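PDB 2EH6: acetylornithine aminotransferase from Aquifex aeolicus, which catalyses the pyridoxal-phosphate-dependent transfer of an amino group from N(2)-acetyl-L-ornithine to 2-oxoglutarate, a step of arginine biosynthesis. Local coordinates for residues 213-218 with 239-244; 74-79 with 89-94. All blocks are in the same frame, centred on the assembly; numbering follows the deposited sequence.

Contact 1: 213-218 with 239-244; sequences EVQTGI and LAKGLG. With PLP (pyridoxal-5'-phosphate), chain C.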
loop_
_atom_site.group_PDB
_atom_site.type_symbol
_atom_site.label_atom_id
_atom_site.label_comp_id
_atom_site.label_asym_id
_atom_site.label_seq_id
_atom_site.Cartn_x
_atom_site.Cartn_y
_atom_site.Cartn_z
ATOM N N GLU A 213 -15.146 -1.383 -4.618
ATOM C CA GLU A 213 -15.502 -2.748 -4.228
ATOM C C GLU A 213 -14.433 -3.412 -3.357
ATOM O O GLU A 213 -14.334 -4.634 -3.299
ATOM C CB GLU A 213 -15.778 -3.600 -5.472
ATOM C CG GLU A 213 -17.036 -3.146 -6.210
ATOM C CD GLU A 213 -18.078 -4.238 -6.332
ATOM O OE1 GLU A 213 -18.122 -5.137 -5.454
ATOM O OE2 GLU A 213 -18.864 -4.183 -7.299
ATOM N N VAL A 214 -13.645 -2.599 -2.668
ATOM C CA VAL A 214 -12.593 -3.119 -1.794
ATOM C C VAL A 214 -13.172 -4.074 -0.765
ATOM O O VAL A 214 -12.597 -5.121 -0.490
ATOM C CB VAL A 214 -11.859 -1.967 -1.069
ATOM C CG1 VAL A 214 -11.012 -2.510 0.088
ATOM C CG2 VAL A 214 -10.962 -1.238 -2.064
ATOM N N GLN A 215 -14.321 -3.705 -0.209
ATOM C CA GLN A 215 -14.987 -4.517 0.798
ATOM C C GLN A 215 -16.027 -5.479 0.223
ATOM O O GLN A 215 -16.120 -6.624 0.658
ATOM C CB GLN A 215 -15.661 -3.606 1.830
ATOM C CG GLN A 215 -16.636 -4.324 2.750
ATOM C CD GLN A 215 -16.060 -4.640 4.115
ATOM O OE1 GLN A 215 -16.423 -4.010 5.116
ATOM N NE2 GLN A 215 -15.153 -5.616 4.169
ATOM N N THR A 216 -16.805 -5.018 -0.755
ATOM C CA THR A 216 -17.848 -5.851 -1.355
ATOM C C THR A 216 -17.364 -6.800 -2.443
ATOM O O THR A 216 -18.053 -7.760 -2.786
ATOM C CB THR A 216 -18.954 -4.992 -2.007
ATOM O OG1 THR A 216 -18.379 -4.218 -3.063
ATOM C CG2 THR A 216 -19.604 -4.067 -0.987
ATOM N N GLY A 217 -16.190 -6.531 -2.990
ATOM C CA GLY A 217 -15.682 -7.351 -4.073
ATOM C C GLY A 217 -15.214 -8.764 -3.789
ATOM O O GLY A 217 -15.037 -9.182 -2.638
ATOM N N ILE A 218 -15.020 -9.495 -4.881
ATOM C CA ILE A 218 -14.537 -10.867 -4.860
ATOM C C ILE A 218 -15.428 -11.843 -4.086
ATOM O O ILE A 218 -14.966 -12.544 -3.181
ATOM C CB ILE A 218 -13.085 -10.925 -4.321
ATOM C CG1 ILE A 218 -12.264 -9.745 -4.873
ATOM C CG2 ILE A 218 -12.419 -12.227 -4.748
ATOM C CD1 ILE A 218 -12.205 -9.652 -6.409
ATOM N N LEU A 239 -10.565 -2.701 -6.002
ATOM C CA LEU A 239 -10.612 -3.988 -5.315
ATOM C C LEU A 239 -9.420 -4.141 -4.389
ATOM O O LEU A 239 -8.382 -3.531 -4.610
ATOM C CB LEU A 239 -10.575 -5.132 -6.333
ATOM C CG LEU A 239 -11.695 -5.239 -7.369
ATOM C CD1 LEU A 239 -11.237 -6.145 -8.497
ATOM C CD2 LEU A 239 -12.975 -5.766 -6.718
ATOM N N ALA A 240 -9.579 -4.976 -3.365
ATOM C CA ALA A 240 -8.507 -5.265 -2.420
ATOM C C ALA A 240 -9.007 -6.269 -1.389
ATOM O O ALA A 240 -9.829 -7.130 -1.697
ATOM C CB ALA A 240 -8.028 -3.985 -1.733
ATOM N N LYS A 241 -8.513 -6.148 -0.164
ATOM C CA LYS A 241 -8.894 -7.046 0.913
ATOM C C LYS A 241 -8.980 -8.521 0.495
ATOM O O LYS A 241 -7.956 -9.154 0.217
ATOM C CB LYS A 241 -10.216 -6.581 1.540
ATOM C CG LYS A 241 -10.086 -5.251 2.304
ATOM C CD LYS A 241 -11.233 -5.020 3.279
ATOM C CE LYS A 241 -10.944 -3.841 4.229
ATOM N NZ LYS A 241 -11.259 -2.569 3.539
ATOM N N GLY A 242 -10.202 -9.046 0.431
ATOM C CA GLY A 242 -10.424 -10.449 0.092
ATOM C C GLY A 242 -9.775 -11.021 -1.159
ATOM O O GLY A 242 -9.641 -12.241 -1.288
ATOM N N LEU A 243 -9.378 -10.150 -2.081
ATOM C CA LEU A 243 -8.740 -10.566 -3.329
ATOM C C LEU A 243 -7.462 -11.375 -3.119
ATOM O O LEU A 243 -7.157 -12.287 -3.895
ATOM C CB LEU A 243 -8.418 -9.331 -4.172
ATOM C CG LEU A 243 -7.603 -9.522 -5.453
ATOM C CD1 LEU A 243 -8.323 -10.477 -6.406
ATOM C CD2 LEU A 243 -7.412 -8.166 -6.114
ATOM N N GLY A 244 -6.714 -11.040 -2.070
ATOM C CA GLY A 244 -5.472 -11.734 -1.800
ATOM C C GLY A 244 -5.562 -12.834 -0.754
ATOM O O GLY A 244 -4.559 -13.466 -0.449
HETATM N N1 PLP C . -12.492 1.303 0.780
HETATM C C2 PLP C . -13.395 0.455 1.307
HETATM C C2A PLP C . -14.801 0.414 0.767
HETATM C C3 PLP C . -13.034 -0.402 2.367
HETATM O O3 PLP C . -13.948 -1.265 2.904
HETATM C C4 PLP C . -11.691 -0.351 2.869
HETATM C C4A PLP C . -11.308 -1.261 3.974
HETATM C C5 PLP C . -10.755 0.585 2.268
HETATM C C6 PLP C . -11.214 1.394 1.218
HETATM C C5A PLP C . -9.320 0.693 2.759
HETATM O O4P PLP C . -8.579 -0.441 2.306
HETATM P P PLP C . -7.051 -0.330 2.842
HETATM O O1P PLP C . -6.313 -1.519 2.357
HETATM O O2P PLP C . -6.330 0.987 2.305
HETATM O O3P PLP C . -7.057 -0.309 4.451
HETATM O O HOH W 1 -11.947 -6.346 -3.323
HETATM O O HOH W 2 -12.853 -7.948 -0.777
#

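Contact 2: 74-79 with 89-94; sequences ELAHKL and VFFANS. With PLP (pyridoxal-5'-phosphate), chain C.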
loop_
_atom_site.group_PDB
_atom_site.type_symbol
_atom_site.label_atom_id
_atom_site.label_comp_id
_atom_site.label_asym_id
_atom_site.label_seq_id
_atom_site.Cartn_x
_atom_site.Cartn_y
_atom_site.Cartn_z
ATOM N N GLU A 74 -2.034 -12.856 -16.134
ATOM C CA GLU A 74 -2.935 -13.956 -15.800
ATOM C C GLU A 74 -4.046 -13.571 -14.836
ATOM O O GLU A 74 -5.204 -13.919 -15.052
ATOM C CB GLU A 74 -2.162 -15.142 -15.210
ATOM C CG GLU A 74 -3.059 -16.066 -14.384
ATOM C CD GLU A 74 -2.409 -17.383 -14.007
ATOM O OE1 GLU A 74 -1.248 -17.372 -13.536
ATOM O OE2 GLU A 74 -3.074 -18.432 -14.168
ATOM N N LEU A 75 -3.695 -12.868 -13.762
ATOM C CA LEU A 75 -4.692 -12.461 -12.784
ATOM C C LEU A 75 -5.629 -11.408 -13.376
ATOM O O LEU A 75 -6.841 -11.464 -13.179
ATOM C CB LEU A 75 -4.008 -11.910 -11.527
ATOM C CG LEU A 75 -4.949 -11.508 -10.390
ATOM C CD1 LEU A 75 -5.862 -12.681 -10.042
ATOM C CD2 LEU A 75 -4.130 -11.065 -9.176
ATOM N N ALA A 76 -5.069 -10.451 -14.109
ATOM C CA ALA A 76 -5.889 -9.404 -14.721
ATOM C C ALA A 76 -6.946 -10.038 -15.625
ATOM O O ALA A 76 -8.115 -9.659 -15.600
ATOM C CB ALA A 76 -5.011 -8.455 -15.535
ATOM N N HIS A 77 -6.518 -11.013 -16.418
ATOM C CA HIS A 77 -7.408 -11.714 -17.336
ATOM C C HIS A 77 -8.607 -12.304 -16.591
ATOM O O HIS A 77 -9.745 -12.192 -17.045
ATOM C CB HIS A 77 -6.624 -12.819 -18.050
ATOM C CG HIS A 77 -7.400 -13.528 -19.117
ATOM N ND1 HIS A 77 -8.749 -13.317 -19.315
ATOM C CD2 HIS A 77 -7.022 -14.444 -20.039
ATOM C CE1 HIS A 77 -9.168 -14.076 -20.312
ATOM N NE2 HIS A 77 -8.140 -14.770 -20.769
ATOM N N LYS A 78 -8.356 -12.926 -15.442
ATOM C CA LYS A 78 -9.436 -13.519 -14.667
ATOM C C LYS A 78 -10.371 -12.460 -14.097
ATOM O O LYS A 78 -11.581 -12.669 -14.025
ATOM C CB LYS A 78 -8.866 -14.380 -13.534
ATOM C CG LYS A 78 -8.117 -15.608 -14.016
ATOM C CD LYS A 78 -7.296 -16.225 -12.892
ATOM C CE LYS A 78 -6.371 -17.321 -13.414
ATOM N NZ LYS A 78 -7.129 -18.492 -13.934
ATOM N N LEU A 79 -9.817 -11.319 -13.697
ATOM C CA LEU A 79 -10.638 -10.248 -13.143
ATOM C C LEU A 79 -11.462 -9.560 -14.237
ATOM O O LEU A 79 -12.606 -9.176 -14.015
ATOM C CB LEU A 79 -9.762 -9.210 -12.437
ATOM C CG LEU A 79 -9.079 -9.646 -11.133
ATOM C CD1 LEU A 79 -8.149 -8.542 -10.651
ATOM C CD2 LEU A 79 -10.132 -9.953 -10.075
ATOM N N VAL A 89 -6.365 -3.617 -16.001
ATOM C CA VAL A 89 -6.123 -3.585 -14.565
ATOM C C VAL A 89 -4.789 -2.963 -14.190
ATOM O O VAL A 89 -3.812 -3.075 -14.929
ATOM C CB VAL A 89 -6.149 -5.041 -13.994
ATOM C CG1 VAL A 89 -5.737 -5.051 -12.516
ATOM C CG2 VAL A 89 -7.523 -5.647 -14.178
ATOM N N PHE A 90 -4.763 -2.298 -13.037
ATOM C CA PHE A 90 -3.533 -1.725 -12.500
ATOM C C PHE A 90 -3.456 -2.318 -11.102
ATOM O O PHE A 90 -4.418 -2.215 -10.347
ATOM C CB PHE A 90 -3.588 -0.205 -12.358
ATOM C CG PHE A 90 -2.489 0.343 -11.482
ATOM C CD1 PHE A 90 -1.169 0.358 -11.924
ATOM C CD2 PHE A 90 -2.763 0.753 -10.175
ATOM C CE1 PHE A 90 -0.132 0.764 -11.080
ATOM C CE2 PHE A 90 -1.737 1.160 -9.321
ATOM C CZ PHE A 90 -0.414 1.165 -9.774
ATOM N N PHE A 91 -2.322 -2.924 -10.761
ATOM C CA PHE A 91 -2.167 -3.550 -9.442
ATOM C C PHE A 91 -1.511 -2.670 -8.388
ATOM O O PHE A 91 -0.463 -2.079 -8.625
ATOM C CB PHE A 91 -1.374 -4.852 -9.576
ATOM C CG PHE A 91 -2.147 -5.963 -10.222
ATOM C CD1 PHE A 91 -3.175 -6.602 -9.534
ATOM C CD2 PHE A 91 -1.862 -6.361 -11.526
ATOM C CE1 PHE A 91 -3.918 -7.625 -10.135
ATOM C CE2 PHE A 91 -2.596 -7.385 -12.140
ATOM C CZ PHE A 91 -3.630 -8.018 -11.439
ATOM N N ALA A 92 -2.139 -2.597 -7.216
ATOM C CA ALA A 92 -1.619 -1.809 -6.106
ATOM C C ALA A 92 -1.402 -2.752 -4.914
ATOM O O ALA A 92 -1.385 -3.974 -5.086
ATOM C CB ALA A 92 -2.605 -0.698 -5.743
ATOM N N ASN A 93 -1.264 -2.206 -3.709
ATOM C CA ASN A 93 -1.017 -3.063 -2.545
ATOM C C ASN A 93 -2.081 -2.990 -1.477
ATOM O O ASN A 93 -2.029 -3.738 -0.502
ATOM C CB ASN A 93 0.319 -2.693 -1.908
ATOM C CG ASN A 93 1.463 -2.813 -2.870
ATOM O OD1 ASN A 93 1.937 -3.915 -3.153
ATOM N ND2 ASN A 93 1.909 -1.677 -3.404
ATOM N N SER A 94 -3.044 -2.098 -1.655
ATOM C CA SER A 94 -4.083 -1.925 -0.656
ATOM C C SER A 94 -5.315 -1.314 -1.267
ATOM O O SER A 94 -5.299 -0.874 -2.418
ATOM C CB SER A 94 -3.588 -0.991 0.448
ATOM O OG SER A 94 -3.280 0.292 -0.098
HETATM N N1 PLP C . -12.492 1.303 0.780
HETATM C C2 PLP C . -13.395 0.455 1.307
HETATM C C2A PLP C . -14.801 0.414 0.767
HETATM C C3 PLP C . -13.034 -0.402 2.367
HETATM O O3 PLP C . -13.948 -1.265 2.904
HETATM C C4 PLP C . -11.691 -0.351 2.869
HETATM C C4A PLP C . -11.308 -1.261 3.974
HETATM C C5 PLP C . -10.755 0.585 2.268
HETATM C C6 PLP C . -11.214 1.394 1.218
HETATM C C5A PLP C . -9.320 0.693 2.759
HETATM O O4P PLP C . -8.579 -0.441 2.306
HETATM P P PLP C . -7.051 -0.330 2.842
HETATM O O1P PLP C . -6.313 -1.519 2.357
HETATM O O2P PLP C . -6.330 0.987 2.305
HETATM O O3P PLP C . -7.057 -0.309 4.451
#

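Contact 1: 213-218 with 239-244
The side chains of V214 and K241 cross at about a right angle beside the cofactor, V214 against one face of its ring and K241 bonded to it, in the two loops that leave strands 208-212 and 236-239. Packing is tight here. With CG1 anti to the backbone N (chi1 166°), V214 puts CG1 over the pyridine face, 3.6 Å from PLP C4, and CB over the N1-C2 side of the same face. The same methyl presses against K241 CG and, at 3.8 Å, A240 CB. K241 runs extended to its last torsion, where the chain bends and NZ bonds covalently to PLP C4A (1.4 Å). A second tight patch is purely apolar: I218 sends CG1 to L243 CB (3.9 Å) and CD1 to L239 CD2 (4.0 Å), with helix 275-308 behind.

Between the backbones the fit is looser, and buried water bridges them in place of direct hydrogen bonds. One water accepts from A240 N at 2.7 Å and lies in reach of E213 O; the other is near V214 O and G217 O and accepts a weak bond from G242 N. Each has more nearby acceptors than protons to give. The NZ-C4A linkage is consistent with the internal aldimine of the resting aminotransferase.

Contact 2: 74-79 with 89-94
Strand 87-92, outermost within this chain in the large mixed sheet and leading into the cofactor's phosphate site, is packed here by the helix that precedes it, 70-81. Helix segment 74-79 and strand 89-92 have axes 9.2 Å apart at closest approach and inclined at 120°, and the segments meet through side chains with no hydrogen bond across. The F91 ring carries most of the contact. Its CG is anti to the carbonyl carbon (chi1 -72°), which sends the ring out toward the helix, where L75 CD2 meets CE1 at 3.6 Å and L75 CB and CG approach CZ. L79 CD1 reaches the same CE1 more loosely, at 4.4 Å. The backbone N of A76 lies at the ring edge, near its plane, 3.9 Å from CZ. One ring face is taken by a neighbour two residues back on the strand: V89 CG1 sits 3.7 Å above the plane, over the centre. V89 also touches the helix itself, its CB 3.9 Å from A76 CB; these two residues are closest in backbone, their CA atoms 5.8 Å apart.

The second subunit adds to this layer: its L3 packs on F91, and its Y2 packs on A76 and stacks on H77. Past the strand's end at A92, the chain reaches S94 by way of N93. S94 is the N-cap of helix 95-112; its OG bonds to E97 N and to E97 OE2 of the second subunit, and its CB lies 3.4 Å from PLP O1P. PLP is also hydrogen-bonded to G95 N and T96 N. A strand that ends in a helix N-terminus at the phosphate, close to the dimer interface, is characteristic of the large domain of fold-type I aminotransferases, to which the class-III family belongs.

Both contacts are buried and tied to the same mixed sheet. Contact 1 lies in the loops after two central strands, its centre about 4 Å from that of the chain; the centre of contact 2, at the strand outermost within this chain and against the second subunit, is about 15 Å from it. They hold the cofactor from different ends: 239-244 supplies the covalent tie at C4A, whereas 89-94 leads to the phosphate. Contact 1 mixes apolar patches with bridging waters; contact 2 is hydrocarbon and aromatic packing. They are in direct touch, A240 CB lying 3.8 Å from S94 C, and L79 CD2 reaches the I218, L239 and L243 cluster, joining helix 70-81 to the lysine loop.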